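Local structure of zinc-binding protein TroA (Treponema pallidum, 1K0F) at residues A[204-209]-A[235-240]; A[163-168]-A[209-214]. The protein binds zinc with high affinity and specificity in the periplasm and delivers it to the membrane permease of the TroABC ABC transporter for import. All blocks are in the same frame, centred on the assembly; numbering follows the deposited sequence.

Interaction 1 of 2, residues A[204-209]-A[235-240]; sequences AFIAQR and RGHVVQ
The carbonyl O of I206 lies obliquely against the imidazole of H237, 3.5 Å from its CD2, while NE2 of the same ring donates a hydrogen bond to L211 O. Here the C-terminal end of helix 196-208 packs against the loop that leads from helix 225-233 into strand 240-245, at the outer end of an alpha/beta lobe of this solute-binding protein. CG of H237, anti to the backbone N (chi1 177°), is set on the side of the helix. Histidine suits the place because its N-H reaches L211 O while its carbon CD2 packs on the helix end. Alanine at 204 and 207, one helical turn apart, keeps this helix face low enough for the loop to come close: A207 CB touches R235 CB at 3.7 Å and H237 CB at 3.9 Å. G236, between those two loop residues, has a positive phi (95°), a backbone shape in which a CB would collide with the carbonyl O of R235. R235, bent at chi2, runs back over A204, whose CB stands 3.6 Å above one face of the guanidinium, offset from its centre. The neighbouring A204 N and R235 NE are both donors and do not bond; R235 NH2 instead makes a weak hydrogen bond to Q200 O. Deeper in, branched aliphatic side chains fill the junction. I206 crosses V239 at about a right angle, and its CG2, anti to its own backbone N, reaches V239 CG2 at 4.1 Å and H237 CD2 at 4.0 Å.

Interaction 2 of 2, residues A[163-168]-A[209-214]; sequences VLVTAH and RKLPAI
V165 and I214 bring their backbones close, 5.3 Å from CA to CA, whereas V163 CA and L211 CA stand 7.7 Å apart, because 209-212 is still the turn that feeds strand 213-217. At the close end V165 O receives a CA-H contact from I214, with the CA 3.6 Å from the oxygen and an angle of 123° at the hydrogen; the proper backbone pairing of V165 is with F215. V163 and V165 set out toward 209-214 from the same face of their strand. L211 crosses each of them at about a right angle and spreads its two methyls along that face: CD1 meets V165 CG2 at 3.5 Å, and CD2 rests 4.1 Å from V163 CG1. Leucine suits this place because its forked tip can serve two valines at once. I214 adds its CG2, 4.0 Å from V165 CB, and F205 and L202 of helix 196-208 also pack on V165, so the small beta-branched residues are enclosed. At the more exposed end, R209 NH2 lies 3.3 Å from V163 CG2, while R209 NH1 forms a salt bridge with E181. Strand 163-166 leads on to H168, a zinc ligand, whose ND1 is hydrogen-bonded to E217 in this metal-free structure. Neighbouring parallel strands covered by a helix, with a ligand just beyond their C-terminal ends, are characteristic of the alpha/beta lobes of metal-binding proteins in this family.

In the fold
From the N terminus, strand 163-166 comes first; the chain then passes through strand 181-184 and helix 196-208 before 209-214 returns to it, closing the loop of interaction 2. Interaction 1 begins on that helix, before the loop of interaction 2 has closed, and is completed by 235-240 after strand 213-217 and helix 225-233. The two contacts therefore cross, sharing R209 near the end of the helix. They also touch directly: besides the bond from H237, Q240 O is probably hydrogen-bonded to I214 N. Together they tie helix 196-208 and three parallel strands, 163-166, 213-217 and 240-245, into one lobe.

Interaction 1 of 2, residues A[204-209]-A[235-240]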
ATOM      1  N   ALA A 204      19.559  15.337   9.273  1.00 36.68           N
ATOM      2  CA  ALA A 204      19.599  16.235  10.418  1.00 36.40           C
ATOM      3  C   ALA A 204      18.240  16.271  11.103  1.00 36.18           C
ATOM      4  O   ALA A 204      18.159  16.259  12.322  1.00 36.15           O
ATOM      5  CB  ALA A 204      20.002  17.641   9.977  1.00 37.20           C
ATOM      6  N   PHE A 205      17.174  16.311  10.311  1.00 36.45           N
ATOM      7  CA  PHE A 205      15.825  16.356  10.848  1.00 36.00           C
ATOM      8  C   PHE A 205      15.638  15.253  11.872  1.00 35.91           C
ATOM      9  O   PHE A 205      15.132  15.481  12.966  1.00 35.24           O
ATOM     10  CB  PHE A 205      14.808  16.172   9.739  1.00 36.02           C
ATOM     11  CG  PHE A 205      13.478  15.733  10.233  1.00 37.87           C
ATOM     12  CD1 PHE A 205      12.693  16.599  10.998  1.00 38.04           C
ATOM     13  CD2 PHE A 205      13.007  14.456   9.952  1.00 40.05           C
ATOM     14  CE1 PHE A 205      11.448  16.203  11.480  1.00 38.57           C
ATOM     15  CE2 PHE A 205      11.760  14.034  10.425  1.00 41.41           C
ATOM     16  CZ  PHE A 205      10.973  14.917  11.196  1.00 39.96           C
ATOM     17  N   ILE A 206      16.071  14.058  11.496  1.00 36.93           N
ATOM     18  CA  ILE A 206      15.974  12.880  12.343  1.00 37.73           C
ATOM     19  C   ILE A 206      16.940  13.000  13.526  1.00 39.38           C
ATOM     20  O   ILE A 206      16.676  12.483  14.614  1.00 39.75           O
ATOM     21  CB  ILE A 206      16.295  11.596  11.525  1.00 36.46           C
ATOM     22  CG1 ILE A 206      15.276  11.427  10.401  1.00 33.93           C
ATOM     23  CG2 ILE A 206      16.262  10.371  12.423  1.00 37.92           C
ATOM     24  CD1 ILE A 206      15.799  10.611   9.243  1.00 34.00           C
ATOM     25  N   ALA A 207      18.057  13.692  13.318  1.00 40.68           N
ATOM     26  CA  ALA A 207      19.046  13.863  14.381  1.00 41.97           C
ATOM     27  C   ALA A 207      18.615  14.964  15.348  1.00 41.95           C
ATOM     28  O   ALA A 207      18.893  14.899  16.546  1.00 42.49           O
ATOM     29  CB  ALA A 207      20.400  14.197  13.783  1.00 43.11           C
ATOM     30  N   GLN A 208      17.938  15.970  14.813  1.00 40.30           N
ATOM     31  CA  GLN A 208      17.460  17.075  15.613  1.00 39.32           C
ATOM     32  C   GLN A 208      16.339  16.550  16.501  1.00 39.43           C
ATOM     33  O   GLN A 208      16.401  16.663  17.722  1.00 39.22           O
ATOM     34  CB  GLN A 208      16.945  18.185  14.700  1.00 38.89           C
ATOM     35  CG  GLN A 208      17.848  19.409  14.687  1.00 40.46           C
ATOM     36  CD  GLN A 208      18.273  19.821  13.289  1.00 41.00           C
ATOM     37  OE1 GLN A 208      19.357  20.395  13.095  1.00 38.99           O
ATOM     38  NE2 GLN A 208      17.423  19.541  12.304  1.00 39.45           N
ATOM     39  N   ARG A 209      15.324  15.960  15.878  1.00 39.69           N
ATOM     40  CA  ARG A 209      14.189  15.412  16.610  1.00 38.55           C
ATOM     41  C   ARG A 209      14.574  14.124  17.333  1.00 38.58           C
ATOM     42  O   ARG A 209      13.792  13.589  18.119  1.00 38.77           O
ATOM     43  CB  ARG A 209      13.022  15.154  15.652  1.00 38.33           C
ATOM     44  CG  ARG A 209      12.783  16.285  14.657  1.00 38.49           C
ATOM     45  CD  ARG A 209      12.056  17.447  15.305  1.00 37.58           C
ATOM     46  NE  ARG A 209      10.842  17.005  15.983  1.00 36.98           N
ATOM     47  CZ  ARG A 209       9.735  16.625  15.354  1.00 38.48           C
ATOM     48  NH1 ARG A 209       9.693  16.634  14.031  1.00 37.55           N
ATOM     49  NH2 ARG A 209       8.666  16.241  16.043  1.00 38.98           N
ATOM     50  N   ARG A 235      25.615  12.697  12.035  1.00 42.61           N
ATOM     51  CA  ARG A 235      25.009  13.904  12.587  1.00 42.38           C
ATOM     52  C   ARG A 235      24.853  13.838  14.110  1.00 40.19           C
ATOM     53  O   ARG A 235      24.230  14.709  14.719  1.00 40.18           O
ATOM     54  CB  ARG A 235      23.646  14.144  11.943  1.00 46.16           C
ATOM     55  CG  ARG A 235      23.704  14.332  10.436  1.00 51.18           C
ATOM     56  CD  ARG A 235      23.456  15.782  10.041  1.00 55.21           C
ATOM     57  NE  ARG A 235      22.940  15.899   8.678  1.00 58.76           N
ATOM     58  CZ  ARG A 235      23.053  16.992   7.927  1.00 60.24           C
ATOM     59  NH1 ARG A 235      23.665  18.073   8.399  1.00 60.65           N
ATOM     60  NH2 ARG A 235      22.553  17.006   6.699  1.00 60.27           N
ATOM     61  N   GLY A 236      25.409  12.793  14.718  1.00 37.89           N
ATOM     62  CA  GLY A 236      25.344  12.643  16.166  1.00 34.79           C
ATOM     63  C   GLY A 236      24.216  11.794  16.718  1.00 32.76           C
ATOM     64  O   GLY A 236      23.995  11.768  17.929  1.00 31.78           O
ATOM     65  N   HIS A 237      23.515  11.083  15.842  1.00 31.80           N
ATOM     66  CA  HIS A 237      22.398  10.249  16.258  1.00 27.87           C
ATOM     67  C   HIS A 237      22.393   8.884  15.586  1.00 26.43           C
ATOM     68  O   HIS A 237      22.555   8.777  14.371  1.00 24.80           O
ATOM     69  CB  HIS A 237      21.082  10.968  15.951  1.00 28.69           C
ATOM     70  CG  HIS A 237      19.861  10.162  16.273  1.00 28.29           C
ATOM     71  ND1 HIS A 237      19.682   9.531  17.486  1.00 28.67           N
ATOM     72  CD2 HIS A 237      18.768   9.866  15.534  1.00 27.51           C
ATOM     73  CE1 HIS A 237      18.532   8.879  17.479  1.00 27.35           C
ATOM     74  NE2 HIS A 237      17.959   9.068  16.305  1.00 26.12           N
ATOM     75  N   VAL A 238      22.218   7.835  16.388  1.00 25.78           N
ATOM     76  CA  VAL A 238      22.161   6.476  15.860  1.00 23.40           C
ATOM     77  C   VAL A 238      20.711   6.041  15.768  1.00 24.16           C
ATOM     78  O   VAL A 238      20.109   5.603  16.748  1.00 25.61           O
ATOM     79  CB  VAL A 238      22.897   5.459  16.743  1.00 19.21           C
ATOM     80  CG1 VAL A 238      23.166   4.208  15.937  1.00 14.01           C
ATOM     81  CG2 VAL A 238      24.182   6.054  17.274  1.00 18.17           C
ATOM     82  N   VAL A 239      20.147   6.180  14.584  1.00 25.00           N
ATOM     83  CA  VAL A 239      18.775   5.789  14.383  1.00 24.91           C
ATOM     84  C   VAL A 239      18.739   4.327  13.977  1.00 26.40           C
ATOM     85  O   VAL A 239      19.570   3.843  13.205  1.00 26.20           O
ATOM     86  CB  VAL A 239      18.093   6.654  13.307  1.00 23.50           C
ATOM     87  CG1 VAL A 239      18.750   6.436  11.957  1.00 23.77           C
ATOM     88  CG2 VAL A 239      16.614   6.325  13.254  1.00 23.26           C
ATOM     89  N   GLN A 240      17.773   3.624  14.538  1.00 26.98           N
ATOM     90  CA  GLN A 240      17.598   2.224  14.265  1.00 27.27           C
ATOM     91  C   GLN A 240      16.667   2.085  13.083  1.00 25.93           C
ATOM     92  O   GLN A 240      15.733   2.858  12.943  1.00 25.56           O
ATOM     93  CB  GLN A 240      16.946   1.552  15.466  1.00 31.44           C
ATOM     94  CG  GLN A 240      17.878   0.802  16.384  1.00 36.75           C
ATOM     95  CD  GLN A 240      17.113  -0.103  17.322  1.00 40.74           C
ATOM     96  OE1 GLN A 240      16.172   0.334  17.984  1.00 42.62           O
ATOM     97  NE2 GLN A 240      17.501  -1.372  17.381  1.00 44.04           N
TER

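Interaction 2 of 2, residues A[163-168]-A[209-214]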
ATOM      1  N   VAL A 163       6.416  10.591  14.915  1.00 34.63           N
ATOM      2  CA  VAL A 163       7.076  11.129  13.728  1.00 34.99           C
ATOM      3  C   VAL A 163       7.715   9.959  12.992  1.00 34.70           C
ATOM      4  O   VAL A 163       8.713   9.409  13.454  1.00 35.38           O
ATOM      5  CB  VAL A 163       8.192  12.130  14.096  1.00 34.58           C
ATOM      6  CG1 VAL A 163       8.894  12.604  12.841  1.00 34.92           C
ATOM      7  CG2 VAL A 163       7.611  13.307  14.860  1.00 36.12           C
ATOM      8  N   LEU A 164       7.140   9.560  11.864  1.00 34.25           N
ATOM      9  CA  LEU A 164       7.701   8.439  11.113  1.00 34.81           C
ATOM     10  C   LEU A 164       8.386   8.839   9.811  1.00 33.24           C
ATOM     11  O   LEU A 164       7.816   9.534   8.971  1.00 33.89           O
ATOM     12  CB  LEU A 164       6.614   7.395  10.824  1.00 35.29           C
ATOM     13  CG  LEU A 164       6.821   6.411   9.666  1.00 36.31           C
ATOM     14  CD1 LEU A 164       7.619   5.191  10.120  1.00 35.71           C
ATOM     15  CD2 LEU A 164       5.457   5.987   9.148  1.00 37.32           C
ATOM     16  N   VAL A 165       9.623   8.394   9.658  1.00 31.24           N
ATOM     17  CA  VAL A 165      10.383   8.672   8.454  1.00 30.33           C
ATOM     18  C   VAL A 165      10.621   7.307   7.822  1.00 29.82           C
ATOM     19  O   VAL A 165      11.118   6.385   8.472  1.00 28.28           O
ATOM     20  CB  VAL A 165      11.727   9.366   8.777  1.00 29.42           C
ATOM     21  CG1 VAL A 165      12.544   9.529   7.508  1.00 29.89           C
ATOM     22  CG2 VAL A 165      11.473  10.729   9.409  1.00 28.35           C
ATOM     23  N   THR A 166      10.248   7.175   6.556  1.00 30.09           N
ATOM     24  CA  THR A 166      10.389   5.911   5.853  1.00 30.49           C
ATOM     25  C   THR A 166      11.044   6.048   4.485  1.00 30.88           C
ATOM     26  O   THR A 166      11.365   7.150   4.046  1.00 30.84           O
ATOM     27  CB  THR A 166       9.017   5.275   5.656  1.00 30.41           C
ATOM     28  OG1 THR A 166       8.079   6.299   5.310  1.00 29.70           O
ATOM     29  CG2 THR A 166       8.560   4.581   6.936  1.00 32.03           C
ATOM     30  N   ALA A 167      11.223   4.910   3.818  1.00 31.76           N
ATOM     31  CA  ALA A 167      11.829   4.842   2.487  1.00 32.75           C
ATOM     32  C   ALA A 167      11.265   5.872   1.491  1.00 33.77           C
ATOM     33  O   ALA A 167      12.031   6.623   0.881  1.00 33.73           O
ATOM     34  CB  ALA A 167      11.671   3.432   1.928  1.00 32.16           C
ATOM     35  N   HIS A 168       9.941   5.889   1.311  1.00 34.70           N
ATOM     36  CA  HIS A 168       9.294   6.844   0.404  1.00 35.73           C
ATOM     37  C   HIS A 168       7.942   7.363   0.925  1.00 35.98           C
ATOM     38  O   HIS A 168       7.345   6.756   1.809  1.00 37.89           O
ATOM     39  CB  HIS A 168       9.177   6.250  -1.025  1.00 33.93           C
ATOM     40  CG  HIS A 168       7.987   5.364  -1.250  1.00 33.99           C
ATOM     41  ND1 HIS A 168       7.761   4.217  -0.522  1.00 34.90           N
ATOM     42  CD2 HIS A 168       7.002   5.418  -2.178  1.00 33.30           C
ATOM     43  CE1 HIS A 168       6.688   3.601  -0.991  1.00 32.77           C
ATOM     44  NE2 HIS A 168       6.212   4.308  -1.997  1.00 32.18           N
ATOM     45  N   ARG A 209      15.324  15.960  15.878  1.00 39.69           N
ATOM     46  CA  ARG A 209      14.189  15.412  16.610  1.00 38.55           C
ATOM     47  C   ARG A 209      14.574  14.124  17.333  1.00 38.58           C
ATOM     48  O   ARG A 209      13.792  13.589  18.119  1.00 38.77           O
ATOM     49  CB  ARG A 209      13.022  15.154  15.652  1.00 38.33           C
ATOM     50  CG  ARG A 209      12.783  16.285  14.657  1.00 38.49           C
ATOM     51  CD  ARG A 209      12.056  17.447  15.305  1.00 37.58           C
ATOM     52  NE  ARG A 209      10.842  17.005  15.983  1.00 36.98           N
ATOM     53  CZ  ARG A 209       9.735  16.625  15.354  1.00 38.48           C
ATOM     54  NH1 ARG A 209       9.693  16.634  14.031  1.00 37.55           N
ATOM     55  NH2 ARG A 209       8.666  16.241  16.043  1.00 38.98           N
ATOM     56  N   LYS A 210      15.777  13.627  17.061  1.00 37.85           N
ATOM     57  CA  LYS A 210      16.278  12.409  17.704  1.00 36.82           C
ATOM     58  C   LYS A 210      15.334  11.208  17.575  1.00 35.76           C
ATOM     59  O   LYS A 210      14.848  10.697  18.574  1.00 37.24           O
ATOM     60  CB  LYS A 210      16.544  12.681  19.191  1.00 37.22           C
ATOM     61  CG  LYS A 210      17.924  13.231  19.503  1.00 37.54           C
ATOM     62  CD  LYS A 210      17.860  14.708  19.846  1.00 40.31           C
ATOM     63  CE  LYS A 210      19.180  15.414  19.532  1.00 42.90           C
ATOM     64  NZ  LYS A 210      19.974  15.736  20.763  1.00 45.18           N
ATOM     65  N   LEU A 211      15.095  10.747  16.350  1.00 35.19           N
ATOM     66  CA  LEU A 211      14.200   9.610  16.118  1.00 32.95           C
ATOM     67  C   LEU A 211      14.771   8.269  16.564  1.00 30.13           C
ATOM     68  O   LEU A 211      15.825   7.842  16.095  1.00 29.48           O
ATOM     69  CB  LEU A 211      13.838   9.497  14.635  1.00 35.07           C
ATOM     70  CG  LEU A 211      13.094  10.633  13.929  1.00 34.92           C
ATOM     71  CD1 LEU A 211      12.294  10.057  12.776  1.00 34.36           C
ATOM     72  CD2 LEU A 211      12.174  11.366  14.903  1.00 37.47           C
ATOM     73  N   PRO A 212      14.060   7.569  17.461  1.00 26.57           N
ATOM     74  CA  PRO A 212      14.589   6.278  17.904  1.00 23.87           C
ATOM     75  C   PRO A 212      14.770   5.370  16.704  1.00 22.00           C
ATOM     76  O   PRO A 212      15.690   4.568  16.665  1.00 21.89           O
ATOM     77  CB  PRO A 212      13.522   5.752  18.867  1.00 24.13           C
ATOM     78  CG  PRO A 212      12.293   6.527  18.535  1.00 24.52           C
ATOM     79  CD  PRO A 212      12.762   7.875  18.085  1.00 26.00           C
ATOM     80  N   ALA A 213      13.900   5.516  15.712  1.00 20.68           N
ATOM     81  CA  ALA A 213      14.016   4.672  14.542  1.00 20.81           C
ATOM     82  C   ALA A 213      13.380   5.202  13.265  1.00 19.96           C
ATOM     83  O   ALA A 213      12.411   5.946  13.291  1.00 19.72           O
ATOM     84  CB  ALA A 213      13.444   3.281  14.860  1.00 20.73           C
ATOM     85  N   ILE A 214      13.964   4.797  12.143  1.00 20.00           N
ATOM     86  CA  ILE A 214      13.487   5.133  10.812  1.00 18.75           C
ATOM     87  C   ILE A 214      13.194   3.745  10.240  1.00 17.71           C
ATOM     88  O   ILE A 214      13.663   2.755  10.794  1.00 17.45           O
ATOM     89  CB  ILE A 214      14.586   5.858   9.973  1.00 19.02           C
ATOM     90  CG1 ILE A 214      15.921   5.118  10.070  1.00 17.45           C
ATOM     91  CG2 ILE A 214      14.757   7.290  10.473  1.00 16.84           C
ATOM     92  CD1 ILE A 214      16.905   5.502   8.992  1.00 19.96           C
TER